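PDB 3FXG: rhamnonate dehydratase from Gibberella zeae PH-1, which probably dehydrates L-rhamnonate to 2-keto-3-deoxy-L-rhamnonate, as a magnesium-binding member of the enolase superfamily. Local coordinates for residues Leu235-Ala238 / Cys239-Leu242; Gly195-Gly198 / Leu199-Val203; Glu211-Gly214 / Pro215-Ile219; Arg264-Pro267 / Thr268-Phe271. All blocks are in the same frame, centred on the assembly; numbering follows the deposited sequence.

Contact 1 of 4, residues Leu235-Ala238 / Cys239-Leu242; sequences LVKA and CLDL
The peptide group of Val236 is met over one face, where Cys239 N stands above the carbonyl plane, 68° out of it and 3.1 Å from Val236 O. The second flat group, the Asp241 carboxylate, takes a water at OD2. The Val236 peptide is in the last turn of helix 229-238, one of the outer helices of the enolase-type (beta/alpha) barrel, and Asp241 is in the 3-10 segment 240-242 that follows, ahead of strand 246-248. The change of pitch is visible in the bonding. Cys239 N still makes a weak bond to Leu235 O, four residues back, but its better bond goes three back to Val236, and Leu240 N follows with a long, weak but nearly straight bond of 3.3 Å to Lys237 O. Cys239 suits the join because its small apolar thiol can be buried where the chain turns. Its SG swings to the side of its own backbone N (chi1 -63°), which carries it to 4.0 Å from Leu235 CD1, while Val203, Leu206 and Trp247 add to the packing. Leu240 is more exposed and bends back over the helix end. Its CG rests 3.2 Å from Lys237 O, and its CD2 reaches Val236 CG1 at 4.1 Å, the two side chains crossing at a slant. Lys237, fully extended, reaches a neighbouring subunit, where its NZ makes a weak hydrogen bond to Thr268 OG1. Polar Asp241 fits the exposed turn: the water, 2.6 Å from Asp241 OD2, also donates to Ala238 O at 2.9 Å.

Contact 2 of 4, residues Gly195-Gly198 / Leu199-Val203; sequences GHEG and LRKNV
Four successive alpha-helical bonds, each reaching four residues back, join Gly195-Gly198 to Leu199-Val203: they start with Leu199 N to Gly195 O at 3.0 Å, in the carbonyl plane, and end with Asn202 N to Gly198 O at 2.8 Å. The long side chains lie along this backbone. Arg200 bends at chi3 (-67°), laying one face of its guanidinium over His196 O and Glu197 CA, with NH1 3.6 Å from that CA; the flat, charged group is packed against the helix without hydrogen-bonding to that carbonyl. Glu197 and Lys201 run side by side, CG to CD 3.9 Å. Their charged ends, OE2 and NZ, stay 4.3 Å apart, too far for a salt bridge but near enough for a probable weak electrostatic attraction, and Lys201 also makes a cation-pi contact with Phe190. Gly198 suits its buried place by taking up little room. Asn202 CG lies 3.5 Å from Gly198 O, but its ND2 is held by Phe190 O and Tyr231 OH. His196 and Arg200 pack on Asn245 and Asp216 of a neighbouring subunit. The helix links strand 184-187 to strand 219-222 as a beta-alpha-beta crossover of the barrel, and Leu199 packs on Tyr231 and Glu234 of the adjacent helix 229-238.

Contact 3 of 4, residues Glu211-Gly214 / Pro215-Ile219; sequences EAVG and PDFPI
Val213 O is gripped by a water that donates to it at 2.8 Å and by Lys177 NZ, and the same water accepts from Phe217 N at 3.1 Å, bridging the two ends of a turn. This is the loop by which helix 195-213 hands over to strand 219-222 in the (beta/alpha) barrel, the strand whose far end carries the magnesium ligand Asp222. The helix stops at Gly214, whose positive phi (97°) would press a beta carbon against the carbonyl oxygen of Val213; glycine has none and so can make the bend. Pro215, with its ring fixing phi, stiffens the exposed turn that follows. Arg210 NH1 bonds to both Gly214 O and Phe217 O, so a side chain of the preceding helical turn also holds the loop.

Beneath the turn the apolar groups meet. The backbone sets Phe217 CB 3.9 Å from Val213 CB. With CG turned away from its own backbone N (chi1 -168°), Phe217 brings ring atom CD2 to 3.9 Å from Val213 CB and 4.0 Å from Val213 CG1; the ring meets the valine obliquely, and the two side chains cross at about a right angle. Branched at the beta carbon, Val213 can serve two partners at once, CG1 toward the ring, CG2 toward Ile219 and Phe217 CB. Pro173 and Thr174 of helix 173-179 pack on Val213, and Lys177 on Phe217, while Pro218 rests on His196 of a neighbouring subunit. The tightest point is between Val213 CG2 and Ile219 CD1, at 3.4 Å, closer than usual van der Waals contact.

Contact 4 of 4, residues Arg264-Pro267 / Thr268-Phe271; sequences RAHP and TVKF
His266 and Phe271 both set CG opposite their own carbonyl carbon (chi1 -63° and -67°), the histidine ring pointing away from the turn while its CB remains beside Val269, and the phenylalanine ring brought edge-on to the His266 carbonyl. His266 opens a type I beta turn that ends at Val269, with Phe271 two residues beyond; the turn leads from helix 259-265 into strand 270-273 and so closes a beta-alpha-beta unit of the (beta/alpha) barrel. It is closed by Val269 N bonding to His266 O at 3.2 Å; the N-H points almost straight (161°), yet the donor stands above the carbonyl plane rather than on a lone pair. Pro267 suits the second position of the turn, because its ring fixes phi near the value required there. Thr268, at the third, has its OG1 taken up at the interface with Lys237 of a neighbouring subunit, and Pro267 packs on Arg264 of the same neighbour.

On the inner side Val269 CG2 touches His266 CB at 3.8 Å, a branched apolar residue filling the buried flank of the turn. The polar end of His266 is satisfied elsewhere: its NE2 bonds to Ile233 O of helix 229-238. Phe271 is large enough to reach back to His266 just after the helix, while Phe259, Ile262 and Lys263 along helix 259-265 pack against it; its side chain lies about 12 Å from the bound magnesium ion. Its CE2 is 4.1 Å from His266 CB, and His266 O lies in the plane of the ring at its edge, 3.8 Å from that same CE2.

How the contacts relate
From the N terminus the contacts come in series as 2, 3, 1 and 4, each within one continuous stretch, so none nests in or crosses another. Contact 2 forms near the start of helix 195-213 and contact 3 turns its far end into strand 219-222; contact 1 then turns the end of helix 229-238 toward strand 246-248, and contact 4 leads helix 259-265 into strand 270-273. Contact 1 lies between two others, with Leu235 CD1 on Asn202 of contact 2 and Val236 on His266 of contact 4, tying helix 229-238 to helix 195-213 on one hand and to the turn after helix 259-265 on the other. Across subunit boundaries, contact 3 packs on contact 2 of a neighbour, and contact 4 bonds to contact 1 of a neighbour.

Contact 1 of 4, residues Leu235-Ala238 / Cys239-Leu242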
loop_
_atom_site.group_PDB
_atom_site.type_symbol
_atom_site.label_atom_id
_atom_site.label_comp_id
_atom_site.label_asym_id
_atom_site.label_seq_id
_atom_site.Cartn_x
_atom_site.Cartn_y
_atom_site.Cartn_z
ATOM N N LEU A 235 -5.982 -27.561 6.209
ATOM C CA LEU A 235 -5.133 -28.715 6.511
ATOM C C LEU A 235 -4.080 -28.361 7.557
ATOM O O LEU A 235 -3.868 -29.101 8.522
ATOM C CB LEU A 235 -4.444 -29.214 5.236
ATOM C CG LEU A 235 -3.441 -30.366 5.380
ATOM C CD1 LEU A 235 -4.133 -31.599 5.954
ATOM C CD2 LEU A 235 -2.841 -30.686 4.020
ATOM N N VAL A 236 -3.409 -27.232 7.364
ATOM C CA VAL A 236 -2.393 -26.809 8.312
ATOM C C VAL A 236 -3.025 -26.602 9.687
ATOM O O VAL A 236 -2.468 -27.025 10.701
ATOM C CB VAL A 236 -1.690 -25.518 7.828
ATOM C CG1 VAL A 236 -0.821 -24.931 8.937
ATOM C CG2 VAL A 236 -0.822 -25.848 6.612
ATOM N N LYS A 237 -4.197 -25.974 9.723
ATOM C CA LYS A 237 -4.877 -25.743 10.991
ATOM C C LYS A 237 -5.180 -27.077 11.676
ATOM O O LYS A 237 -4.976 -27.226 12.879
ATOM C CB LYS A 237 -6.186 -24.977 10.775
ATOM C CG LYS A 237 -6.875 -24.597 12.077
ATOM C CD LYS A 237 -8.188 -23.856 11.844
ATOM C CE LYS A 237 -8.808 -23.435 13.172
ATOM N NZ LYS A 237 -10.107 -22.722 12.997
ATOM N N ALA A 238 -5.649 -28.046 10.897
ATOM C CA ALA A 238 -5.990 -29.361 11.433
ATOM C C ALA A 238 -4.784 -30.153 11.933
ATOM O O ALA A 238 -4.945 -31.096 12.707
ATOM C CB ALA A 238 -6.735 -30.171 10.382
ATOM N N CYS A 239 -3.585 -29.770 11.502
ATOM C CA CYS A 239 -2.365 -30.476 11.903
ATOM C C CYS A 239 -1.476 -29.705 12.865
ATOM O O CYS A 239 -0.334 -30.100 13.102
ATOM C CB CYS A 239 -1.525 -30.824 10.670
ATOM S SG CYS A 239 -2.296 -31.943 9.500
ATOM N N LEU A 240 -1.986 -28.619 13.433
ATOM C CA LEU A 240 -1.174 -27.804 14.326
ATOM C C LEU A 240 -0.469 -28.540 15.466
ATOM O O LEU A 240 0.691 -28.252 15.754
ATOM C CB LEU A 240 -2.004 -26.637 14.871
ATOM C CG LEU A 240 -2.408 -25.627 13.784
ATOM C CD1 LEU A 240 -3.167 -24.463 14.405
ATOM C CD2 LEU A 240 -1.164 -25.123 13.061
ATOM N N ASP A 241 -1.136 -29.499 16.098
ATOM C CA ASP A 241 -0.510 -30.230 17.199
ATOM C C ASP A 241 0.537 -31.255 16.756
ATOM O O ASP A 241 1.216 -31.856 17.593
ATOM C CB ASP A 241 -1.574 -30.923 18.051
ATOM C CG ASP A 241 -2.427 -31.887 17.254
ATOM O OD1 ASP A 241 -3.342 -32.499 17.848
ATOM O OD2 ASP A 241 -2.189 -32.035 16.035
ATOM N N LEU A 242 0.672 -31.458 15.450
ATOM C CA LEU A 242 1.647 -32.418 14.936
ATOM C C LEU A 242 3.024 -31.782 14.765
ATOM O O LEU A 242 3.997 -32.459 14.427
ATOM C CB LEU A 242 1.164 -33.000 13.605
ATOM C CG LEU A 242 -0.182 -33.731 13.644
ATOM C CD1 LEU A 242 -0.449 -34.378 12.292
ATOM C CD2 LEU A 242 -0.168 -34.791 14.739
HETATM O O HOH W 1 -3.735 -33.136 14.332
#

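Contact 2 of 4, residues Gly195-Gly198 / Leu199-Val203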
loop_
_atom_site.group_PDB
_atom_site.type_symbol
_atom_site.label_atom_id
_atom_site.label_comp_id
_atom_site.label_asym_id
_atom_site.label_seq_id
_atom_site.Cartn_x
_atom_site.Cartn_y
_atom_site.Cartn_z
ATOM N N GLY A 195 -12.226 -34.018 -0.696
ATOM C CA GLY A 195 -12.992 -33.379 0.357
ATOM C C GLY A 195 -12.528 -33.587 1.784
ATOM O O GLY A 195 -11.370 -33.917 2.044
ATOM N N HIS A 196 -13.455 -33.392 2.717
ATOM C CA HIS A 196 -13.168 -33.533 4.136
ATOM C C HIS A 196 -12.706 -34.929 4.522
ATOM O O HIS A 196 -11.951 -35.088 5.481
ATOM C CB HIS A 196 -14.393 -33.140 4.963
ATOM C CG HIS A 196 -14.718 -31.680 4.896
ATOM N ND1 HIS A 196 -15.176 -31.070 3.747
ATOM C CD2 HIS A 196 -14.626 -30.703 5.830
ATOM C CE1 HIS A 196 -15.352 -29.781 3.976
ATOM N NE2 HIS A 196 -15.025 -29.532 5.231
ATOM N N GLU A 197 -13.162 -35.941 3.791
ATOM C CA GLU A 197 -12.745 -37.304 4.087
ATOM C C GLU A 197 -11.255 -37.390 3.786
ATOM O O GLU A 197 -10.476 -37.903 4.589
ATOM C CB GLU A 197 -13.510 -38.314 3.227
ATOM C CG GLU A 197 -13.042 -39.752 3.431
ATOM C CD GLU A 197 -13.853 -40.759 2.636
ATOM O OE1 GLU A 197 -15.058 -40.924 2.932
ATOM O OE2 GLU A 197 -13.286 -41.383 1.714
ATOM N N GLY A 198 -10.867 -36.874 2.624
ATOM C CA GLY A 198 -9.467 -36.885 2.243
ATOM C C GLY A 198 -8.634 -36.097 3.240
ATOM O O GLY A 198 -7.507 -36.480 3.557
ATOM N N LEU A 199 -9.191 -35.000 3.748
ATOM C CA LEU A 199 -8.477 -34.166 4.709
ATOM C C LEU A 199 -8.263 -34.930 6.006
ATOM O O LEU A 199 -7.175 -34.894 6.582
ATOM C CB LEU A 199 -9.252 -32.868 4.978
ATOM C CG LEU A 199 -8.533 -31.782 5.790
ATOM C CD1 LEU A 199 -9.198 -30.436 5.548
ATOM C CD2 LEU A 199 -8.550 -32.129 7.265
ATOM N N ARG A 200 -9.297 -35.628 6.469
ATOM C CA ARG A 200 -9.162 -36.396 7.699
ATOM C C ARG A 200 -8.098 -37.472 7.508
ATOM O O ARG A 200 -7.293 -37.726 8.401
ATOM C CB ARG A 200 -10.498 -37.036 8.094
ATOM C CG ARG A 200 -11.518 -36.046 8.651
ATOM C CD ARG A 200 -12.661 -36.768 9.352
ATOM N NE ARG A 200 -13.484 -37.539 8.427
ATOM C CZ ARG A 200 -14.404 -37.011 7.624
ATOM N NH1 ARG A 200 -15.101 -37.794 6.811
ATOM N NH2 ARG A 200 -14.633 -35.703 7.643
ATOM N N LYS A 201 -8.090 -38.091 6.332
ATOM C CA LYS A 201 -7.112 -39.129 6.027
ATOM C C LYS A 201 -5.701 -38.551 5.986
ATOM O O LYS A 201 -4.750 -39.189 6.442
ATOM C CB LYS A 201 -7.465 -39.804 4.700
ATOM C CG LYS A 201 -8.736 -40.652 4.795
ATOM C CD LYS A 201 -9.330 -40.980 3.432
ATOM C CE LYS A 201 -8.469 -41.947 2.646
ATOM N NZ LYS A 201 -9.093 -42.253 1.326
ATOM N N ASN A 202 -5.561 -37.344 5.443
ATOM C CA ASN A 202 -4.253 -36.696 5.388
ATOM C C ASN A 202 -3.753 -36.448 6.808
ATOM O O ASN A 202 -2.589 -36.690 7.117
ATOM C CB ASN A 202 -4.329 -35.355 4.650
ATOM C CG ASN A 202 -4.187 -35.502 3.150
ATOM O OD1 ASN A 202 -3.489 -36.394 2.669
ATOM N ND2 ASN A 202 -4.829 -34.610 2.400
ATOM N N VAL A 203 -4.642 -35.959 7.668
ATOM C CA VAL A 203 -4.280 -35.676 9.050
ATOM C C VAL A 203 -3.848 -36.948 9.773
ATOM O O VAL A 203 -2.831 -36.960 10.468
ATOM C CB VAL A 203 -5.462 -35.033 9.815
ATOM C CG1 VAL A 203 -5.098 -34.852 11.289
ATOM C CG2 VAL A 203 -5.813 -33.686 9.190
#

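Contact 3 of 4, residues Glu211-Gly214 / Pro215-Ile219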
loop_
_atom_site.group_PDB
_atom_site.type_symbol
_atom_site.label_atom_id
_atom_site.label_comp_id
_atom_site.label_asym_id
_atom_site.label_seq_id
_atom_site.Cartn_x
_atom_site.Cartn_y
_atom_site.Cartn_z
ATOM N N GLU A 211 3.713 -40.001 15.376
ATOM C CA GLU A 211 3.667 -40.986 16.447
ATOM C C GLU A 211 4.869 -41.921 16.329
ATOM O O GLU A 211 5.511 -42.255 17.323
ATOM C CB GLU A 211 2.368 -41.794 16.353
ATOM C CG GLU A 211 2.151 -42.788 17.486
ATOM C CD GLU A 211 0.913 -43.655 17.278
ATOM O OE1 GLU A 211 0.531 -44.386 18.218
ATOM O OE2 GLU A 211 0.323 -43.612 16.174
ATOM N N ALA A 212 5.176 -42.326 15.103
ATOM C CA ALA A 212 6.281 -43.242 14.850
ATOM C C ALA A 212 7.679 -42.700 15.143
ATOM O O ALA A 212 8.507 -43.408 15.713
ATOM C CB ALA A 212 6.214 -43.740 13.411
ATOM N N VAL A 213 7.946 -41.454 14.761
ATOM C CA VAL A 213 9.273 -40.877 14.974
ATOM C C VAL A 213 9.480 -40.153 16.296
ATOM O O VAL A 213 10.608 -39.814 16.648
ATOM C CB VAL A 213 9.645 -39.902 13.834
ATOM C CG1 VAL A 213 9.652 -40.639 12.506
ATOM C CG2 VAL A 213 8.665 -38.737 13.800
ATOM N N GLY A 214 8.405 -39.914 17.033
ATOM C CA GLY A 214 8.548 -39.212 18.296
ATOM C C GLY A 214 8.254 -37.731 18.135
ATOM O O GLY A 214 8.118 -37.242 17.014
ATOM N N PRO A 215 8.176 -36.981 19.240
ATOM C CA PRO A 215 7.888 -35.545 19.220
ATOM C C PRO A 215 8.990 -34.608 18.736
ATOM O O PRO A 215 8.703 -33.491 18.306
ATOM C CB PRO A 215 7.509 -35.265 20.668
ATOM C CG PRO A 215 8.451 -36.167 21.409
ATOM C CD PRO A 215 8.336 -37.461 20.627
ATOM N N ASP A 216 10.242 -35.051 18.791
ATOM C CA ASP A 216 11.351 -34.191 18.395
ATOM C C ASP A 216 11.859 -34.276 16.959
ATOM O O ASP A 216 12.378 -33.292 16.431
ATOM C CB ASP A 216 12.532 -34.408 19.342
ATOM C CG ASP A 216 12.128 -34.339 20.800
ATOM O OD1 ASP A 216 11.313 -33.464 21.153
ATOM O OD2 ASP A 216 12.631 -35.156 21.595
ATOM N N PHE A 217 11.725 -35.435 16.323
ATOM C CA PHE A 217 12.220 -35.583 14.959
ATOM C C PHE A 217 11.476 -34.700 13.954
ATOM O O PHE A 217 10.261 -34.808 13.798
ATOM C CB PHE A 217 12.132 -37.041 14.512
ATOM C CG PHE A 217 12.882 -37.322 13.245
ATOM C CD1 PHE A 217 14.276 -37.268 13.222
ATOM C CD2 PHE A 217 12.204 -37.612 12.068
ATOM C CE1 PHE A 217 14.982 -37.499 12.043
ATOM C CE2 PHE A 217 12.901 -37.845 10.884
ATOM C CZ PHE A 217 14.291 -37.788 10.872
ATOM N N PRO A 218 12.203 -33.818 13.252
ATOM C CA PRO A 218 11.572 -32.934 12.268
ATOM C C PRO A 218 10.877 -33.678 11.131
ATOM O O PRO A 218 11.457 -34.563 10.505
ATOM C CB PRO A 218 12.740 -32.083 11.766
ATOM C CG PRO A 218 13.662 -32.037 12.952
ATOM C CD PRO A 218 13.622 -33.468 13.435
ATOM N N ILE A 219 9.624 -33.311 10.877
ATOM C CA ILE A 219 8.840 -33.909 9.805
ATOM C C ILE A 219 8.326 -32.793 8.904
ATOM O O ILE A 219 7.701 -31.841 9.378
ATOM C CB ILE A 219 7.620 -34.692 10.347
ATOM C CG1 ILE A 219 8.090 -35.935 11.101
ATOM C CG2 ILE A 219 6.696 -35.089 9.193
ATOM C CD1 ILE A 219 6.962 -36.739 11.705
HETATM O O HOH W 2 11.492 -37.736 18.324
#

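Contact 4 of 4, residues Arg264-Pro267 / Thr268-Phe271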
loop_
_atom_site.group_PDB
_atom_site.type_symbol
_atom_site.label_atom_id
_atom_site.label_comp_id
_atom_site.label_asym_id
_atom_site.label_seq_id
_atom_site.Cartn_x
_atom_site.Cartn_y
_atom_site.Cartn_z
ATOM N N ARG A 264 -1.048 -15.029 6.017
ATOM C CA ARG A 264 -1.958 -14.212 6.814
ATOM C C ARG A 264 -2.674 -15.123 7.805
ATOM O O ARG A 264 -2.959 -14.734 8.937
ATOM C CB ARG A 264 -2.991 -13.513 5.918
ATOM C CG ARG A 264 -4.100 -12.812 6.698
ATOM C CD ARG A 264 -5.043 -12.013 5.795
ATOM N NE ARG A 264 -5.869 -12.861 4.938
ATOM C CZ ARG A 264 -6.754 -12.393 4.062
ATOM N NH1 ARG A 264 -6.929 -11.084 3.931
ATOM N NH2 ARG A 264 -7.461 -13.231 3.315
ATOM N N ALA A 265 -2.954 -16.345 7.370
ATOM C CA ALA A 265 -3.644 -17.313 8.211
ATOM C C ALA A 265 -2.699 -18.052 9.155
ATOM O O ALA A 265 -3.026 -18.274 10.321
ATOM C CB ALA A 265 -4.387 -18.318 7.339
ATOM N N HIS A 266 -1.527 -18.423 8.654
ATOM C CA HIS A 266 -0.562 -19.174 9.457
ATOM C C HIS A 266 0.822 -18.526 9.448
ATOM O O HIS A 266 1.780 -19.104 8.943
ATOM C CB HIS A 266 -0.454 -20.601 8.912
ATOM C CG HIS A 266 -1.729 -21.379 8.996
ATOM N ND1 HIS A 266 -2.300 -21.743 10.195
ATOM C CD2 HIS A 266 -2.544 -21.864 8.028
ATOM C CE1 HIS A 266 -3.413 -22.419 9.965
ATOM N NE2 HIS A 266 -3.583 -22.506 8.657
ATOM N N PRO A 267 0.946 -17.327 10.033
ATOM C CA PRO A 267 2.237 -16.630 10.062
ATOM C C PRO A 267 3.361 -17.292 10.863
ATOM O O PRO A 267 4.529 -16.943 10.689
ATOM C CB PRO A 267 1.862 -15.247 10.593
ATOM C CG PRO A 267 0.718 -15.552 11.521
ATOM C CD PRO A 267 -0.098 -16.537 10.709
ATOM N N THR A 268 3.026 -18.242 11.732
ATOM C CA THR A 268 4.059 -18.918 12.520
ATOM C C THR A 268 4.432 -20.281 11.931
ATOM O O THR A 268 5.184 -21.042 12.541
ATOM C CB THR A 268 3.612 -19.132 13.983
ATOM O OG1 THR A 268 2.561 -20.102 14.022
ATOM C CG2 THR A 268 3.106 -17.825 14.586
ATOM N N VAL A 269 3.903 -20.590 10.750
ATOM C CA VAL A 269 4.189 -21.864 10.095
ATOM C C VAL A 269 5.066 -21.639 8.867
ATOM O O VAL A 269 4.882 -20.670 8.127
ATOM C CB VAL A 269 2.887 -22.575 9.662
ATOM C CG1 VAL A 269 3.211 -23.896 8.981
ATOM C CG2 VAL A 269 2.000 -22.816 10.875
ATOM N N LYS A 270 6.019 -22.541 8.651
ATOM C CA LYS A 270 6.928 -22.426 7.517
ATOM C C LYS A 270 6.384 -23.037 6.227
ATOM O O LYS A 270 5.807 -24.128 6.233
ATOM C CB LYS A 270 8.277 -23.079 7.853
ATOM C CG LYS A 270 9.003 -22.440 9.036
ATOM C CD LYS A 270 10.485 -22.807 9.037
ATOM C CE LYS A 270 10.725 -24.203 9.567
ATOM N NZ LYS A 270 10.501 -24.259 11.037
ATOM N N PHE A 271 6.578 -22.319 5.125
ATOM C CA PHE A 271 6.142 -22.770 3.808
ATOM C C PHE A 271 7.307 -22.648 2.837
ATOM O O PHE A 271 8.109 -21.718 2.943
ATOM C CB PHE A 271 4.962 -21.923 3.332
ATOM C CG PHE A 271 3.723 -22.132 4.145
ATOM C CD1 PHE A 271 2.887 -23.215 3.889
ATOM C CD2 PHE A 271 3.436 -21.298 5.220
ATOM C CE1 PHE A 271 1.782 -23.470 4.697
ATOM C CE2 PHE A 271 2.333 -21.543 6.038
ATOM C CZ PHE A 271 1.505 -22.635 5.775
#